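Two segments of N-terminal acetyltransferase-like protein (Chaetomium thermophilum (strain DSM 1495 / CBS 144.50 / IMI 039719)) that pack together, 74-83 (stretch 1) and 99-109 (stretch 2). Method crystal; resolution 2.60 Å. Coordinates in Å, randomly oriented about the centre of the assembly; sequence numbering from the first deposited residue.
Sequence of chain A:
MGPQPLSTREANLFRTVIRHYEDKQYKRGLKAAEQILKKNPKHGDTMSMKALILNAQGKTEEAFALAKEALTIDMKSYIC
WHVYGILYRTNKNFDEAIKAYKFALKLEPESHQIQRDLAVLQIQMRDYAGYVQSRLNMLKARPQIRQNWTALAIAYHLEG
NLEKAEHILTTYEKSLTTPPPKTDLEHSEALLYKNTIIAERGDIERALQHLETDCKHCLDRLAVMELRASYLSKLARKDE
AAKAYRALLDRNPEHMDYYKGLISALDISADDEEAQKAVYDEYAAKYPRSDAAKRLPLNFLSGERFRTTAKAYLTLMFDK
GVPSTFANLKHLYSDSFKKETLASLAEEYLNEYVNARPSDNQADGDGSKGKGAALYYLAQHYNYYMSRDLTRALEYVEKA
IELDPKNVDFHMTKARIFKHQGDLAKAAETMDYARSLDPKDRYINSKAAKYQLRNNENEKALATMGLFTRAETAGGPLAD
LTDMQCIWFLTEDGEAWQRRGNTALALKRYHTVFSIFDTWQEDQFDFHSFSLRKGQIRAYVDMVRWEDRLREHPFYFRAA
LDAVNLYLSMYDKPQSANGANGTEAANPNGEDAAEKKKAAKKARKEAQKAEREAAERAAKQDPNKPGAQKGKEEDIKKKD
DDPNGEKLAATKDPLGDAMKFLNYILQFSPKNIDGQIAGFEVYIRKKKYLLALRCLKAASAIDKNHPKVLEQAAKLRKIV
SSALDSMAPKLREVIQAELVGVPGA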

# COMPACT_ATOMS: atom_id res chain seq x y z
N ASP A 74 -23.09 0.93 39.59
CA ASP A 74 -22.78 2.35 39.65
C ASP A 74 -22.74 2.95 38.25
O ASP A 74 -21.66 3.08 37.66
N MET A 75 -23.91 3.30 37.73
CA MET A 75 -24.03 3.68 36.32
C MET A 75 -23.50 5.08 36.07
O MET A 75 -23.24 5.45 34.92
N LYS A 76 -23.32 5.85 37.14
CA LYS A 76 -22.84 7.21 37.03
C LYS A 76 -21.34 7.35 37.40
O LYS A 76 -20.84 8.46 37.57
N SER A 77 -20.63 6.22 37.51
CA SER A 77 -19.18 6.24 37.75
C SER A 77 -18.38 6.29 36.46
O SER A 77 -18.57 5.44 35.58
N TYR A 78 -17.47 7.26 36.35
CA TYR A 78 -16.70 7.42 35.11
C TYR A 78 -15.60 6.37 35.02
O TYR A 78 -15.13 6.04 33.93
N ILE A 79 -15.19 5.84 36.17
CA ILE A 79 -14.23 4.75 36.20
C ILE A 79 -14.81 3.48 35.59
O ILE A 79 -14.18 2.85 34.74
N CYS A 80 -16.02 3.10 36.02
CA CYS A 80 -16.65 1.91 35.48
C CYS A 80 -16.79 1.98 33.94
O CYS A 80 -16.50 1.02 33.23
N TRP A 81 -17.20 3.14 33.43
CA TRP A 81 -17.37 3.29 32.00
C TRP A 81 -16.02 3.32 31.27
O TRP A 81 -15.86 2.70 30.22
N HIS A 82 -15.05 4.02 31.85
CA HIS A 82 -13.69 4.05 31.32
C HIS A 82 -13.11 2.63 31.17
O HIS A 82 -12.59 2.28 30.12
N VAL A 83 -13.22 1.83 32.23
CA VAL A 83 -12.76 0.44 32.21
C VAL A 83 -13.42 -0.37 31.09
O VAL A 83 -12.75 -1.05 30.30
N LYS A 99 -18.55 4.36 22.47
CA LYS A 99 -19.77 4.60 23.23
C LYS A 99 -19.48 4.77 24.72
O LYS A 99 -20.11 5.58 25.38
N ALA A 100 -18.52 3.99 25.22
CA ALA A 100 -18.21 3.94 26.65
C ALA A 100 -17.26 5.08 27.07
O ALA A 100 -17.45 5.70 28.12
N TYR A 101 -16.25 5.35 26.25
CA TYR A 101 -15.40 6.51 26.48
C TYR A 101 -16.22 7.81 26.49
O TYR A 101 -16.03 8.68 27.35
N LYS A 102 -17.15 7.92 25.54
CA LYS A 102 -17.98 9.11 25.39
C LYS A 102 -18.80 9.43 26.65
O LYS A 102 -18.95 10.59 27.03
N PHE A 103 -19.33 8.39 27.28
CA PHE A 103 -20.15 8.56 28.46
C PHE A 103 -19.28 8.84 29.69
O PHE A 103 -19.60 9.71 30.52
N ALA A 104 -18.16 8.13 29.78
CA ALA A 104 -17.17 8.42 30.81
C ALA A 104 -16.79 9.91 30.77
O ALA A 104 -16.78 10.59 31.80
N LEU A 105 -16.51 10.42 29.58
CA LEU A 105 -16.17 11.84 29.46
C LEU A 105 -17.34 12.78 29.83
O LEU A 105 -17.11 13.89 30.31
N LYS A 106 -18.59 12.36 29.62
CA LYS A 106 -19.72 13.20 30.04
C LYS A 106 -19.84 13.19 31.57
O LYS A 106 -20.40 14.11 32.16
N LEU A 107 -19.32 12.13 32.19
CA LEU A 107 -19.32 12.02 33.65
C LEU A 107 -18.13 12.75 34.25
O LEU A 107 -18.26 13.35 35.31
N GLU A 108 -16.99 12.71 33.58
CA GLU A 108 -15.77 13.36 34.07
C GLU A 108 -15.08 14.21 33.00
O GLU A 108 -13.97 13.88 32.57
N PRO A 109 -15.71 15.32 32.58
CA PRO A 109 -15.26 16.16 31.46
C PRO A 109 -13.83 16.71 31.62
O PRO A 109 -13.22 17.12 30.64

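The indole of Trp 81 does two jobs at once: Trp 81 NE1 donates a hydrogen bond to the backbone O of Met 75 at 2.6 Å, while the same ring is the knob around which the second helix packs. The case illustrates how a large aromatic side chain can satisfy its one polar atom within its own segment and leave its carbon surface free for a neighbouring helix. No direct hydrogen bond links the two stretches, and the 552 Å² they bury is held largely by apolar and aromatic packing.

The helices run nearly antiparallel, at 161°, and their axes approach to 7.9 Å. The CA atoms of Tyr 78 and Ala 104 lie only 4.4 Å apart, and Ala 104 CB, pointing toward the first stretch, rests 3.7 Å from Tyr 78 O and 3.9 Å from Trp 81 CB.

Trp 81, with chi1 m and chi2 at 103°, sits in a hole formed by Ala 100, Phe 103, Ala 104 and Leu 107. Phe 103, chi1 t, presents its edge to the face of the indole; the centroid of its ring is 4.8 Å from that of the five-membered ring of Trp 81, the planes are inclined at 75°, and Phe 103 CD2 reaches Trp 81 CE2 at 3.5 Å. Ala 100 CB lies at the indole edge, 4.3 Å from Trp 81 CE3. Leu 107, chi1 m and chi2 t, brings its CD1 to 3.6 Å from Trp 81 CD1 and equally close to Lys 76 O, so this methyl also covers the turn that leads into the first helix.

Tyr 78 points toward the second stretch with chi1 p. Tyr 78 CB meets Leu 107 CB at 3.7 Å, and one face of the Tyr 78 ring receives Glu 108 CB in a CH-pi contact, 3.8 Å from the ring centroid. Glu 108 thus contributes aliphatic carbon here, just beyond the helix end.

A second aromatic pair forms between His 82, chi1 t, and Tyr 101, chi1 m. Neither CA-to-CB bond points toward the partner stretch, yet both side chains come nearer at their ends, and the edge of His 82 approaches the face of Tyr 101 in an offset arrangement. One water bridges their polar tips, its O 3.0 Å from His 82 NE2 and 2.7 Å from Tyr 101 OH.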

# COMPACT_ATOMS: atom_id res chain seq x y z
CB ASP A 74 -21.46 2.59 40.38
CG ASP A 74 -21.26 4.04 40.76
OD1 ASP A 74 -22.03 4.90 40.27
OD2 ASP A 74 -20.33 4.33 41.55
CB MET A 75 -25.49 3.58 35.86
CG MET A 75 -26.17 2.26 36.20
SD MET A 75 -27.94 2.25 35.81
CE MET A 75 -27.85 2.62 34.06
CB LYS A 76 -23.69 8.14 37.91
CG LYS A 76 -25.15 8.26 37.46
CD LYS A 76 -25.98 9.16 38.39
CE LYS A 76 -27.38 9.44 37.83
NZ LYS A 76 -28.25 10.26 38.74
CB SER A 77 -18.76 5.02 38.56
OG SER A 77 -17.35 4.85 38.53
CB TYR A 78 -16.11 8.85 35.01
CG TYR A 78 -14.81 9.05 35.76
CD1 TYR A 78 -13.60 8.73 35.17
CD2 TYR A 78 -14.81 9.56 37.04
CE1 TYR A 78 -12.41 8.91 35.85
CE2 TYR A 78 -13.62 9.74 37.74
CZ TYR A 78 -12.43 9.41 37.13
OH TYR A 78 -11.24 9.58 37.80
CB ILE A 79 -13.75 4.48 37.62
CG1 ILE A 79 -12.88 5.65 38.10
CG2 ILE A 79 -12.98 3.17 37.69
CD1 ILE A 79 -12.68 5.69 39.63
CB CYS A 80 -18.01 1.67 36.14
SG CYS A 80 -17.94 1.49 37.95
CB TRP A 81 -18.20 4.54 31.69
CG TRP A 81 -19.66 4.33 32.04
CD1 TRP A 81 -20.32 4.80 33.14
CD2 TRP A 81 -20.61 3.55 31.31
NE1 TRP A 81 -21.63 4.37 33.14
CE2 TRP A 81 -21.84 3.61 32.02
CE3 TRP A 81 -20.56 2.81 30.12
CZ2 TRP A 81 -23.00 2.95 31.59
CZ3 TRP A 81 -21.73 2.15 29.68
CH2 TRP A 81 -22.92 2.23 30.42
CB HIS A 82 -12.80 4.91 32.22
CG HIS A 82 -11.48 5.28 31.63
ND1 HIS A 82 -10.47 5.87 32.36
CD2 HIS A 82 -11.00 5.14 30.37
CE1 HIS A 82 -9.43 6.08 31.58
NE2 HIS A 82 -9.72 5.65 30.37
CB VAL A 83 -13.06 -0.27 33.57
CG1 VAL A 83 -12.86 -1.76 33.45
CG2 VAL A 83 -12.19 0.29 34.67
CB LYS A 99 -20.76 3.45 23.05
CG LYS A 99 -21.22 3.24 21.63
CD LYS A 99 -22.00 1.94 21.53
CE LYS A 99 -23.11 2.01 20.52
NZ LYS A 99 -22.61 2.41 19.20
CB ALA A 100 -17.61 2.58 26.99
CB TYR A 101 -14.32 6.61 25.40
CG TYR A 101 -13.06 5.84 25.72
CD1 TYR A 101 -12.94 4.49 25.43
CD2 TYR A 101 -11.98 6.49 26.30
CE1 TYR A 101 -11.77 3.80 25.72
CE2 TYR A 101 -10.81 5.81 26.60
CZ TYR A 101 -10.71 4.47 26.30
OH TYR A 101 -9.53 3.82 26.61
CB LYS A 102 -18.91 8.94 24.20
CG LYS A 102 -19.41 10.22 23.61
CD LYS A 102 -19.55 10.10 22.09
CE LYS A 102 -20.60 9.08 21.72
NZ LYS A 102 -20.87 9.16 20.27
CB PHE A 103 -21.02 7.32 28.69
CG PHE A 103 -22.19 7.56 29.61
CD1 PHE A 103 -23.20 8.44 29.25
CD2 PHE A 103 -22.27 6.91 30.82
CE1 PHE A 103 -24.30 8.68 30.08
CE2 PHE A 103 -23.35 7.13 31.67
CZ PHE A 103 -24.37 8.02 31.30
CB ALA A 104 -15.95 7.54 30.65
CB LEU A 105 -15.69 12.15 28.03
CG LEU A 105 -15.02 13.51 27.81
CD1 LEU A 105 -13.73 13.61 28.61
CD2 LEU A 105 -14.73 13.79 26.34
CB LYS A 106 -21.04 12.74 29.41
CG LYS A 106 -21.12 12.96 27.93
CD LYS A 106 -22.48 12.64 27.34
CE LYS A 106 -22.42 12.70 25.82
NZ LYS A 106 -23.74 12.37 25.18
CB LEU A 107 -19.31 10.55 34.07
CG LEU A 107 -20.62 9.85 33.75
CD1 LEU A 107 -20.56 8.33 33.97
CD2 LEU A 107 -21.70 10.48 34.59
CB GLU A 108 -14.81 12.30 34.58
CG GLU A 108 -13.59 12.85 35.29
CD GLU A 108 -13.92 13.36 36.67
OE1 GLU A 108 -12.99 13.79 37.37
OE2 GLU A 108 -15.11 13.32 37.07
CB PRO A 109 -16.28 17.30 31.43
CG PRO A 109 -16.90 17.30 32.76
CD PRO A 109 -16.89 15.90 33.26
O HOH W 1 -7.80 5.09 28.19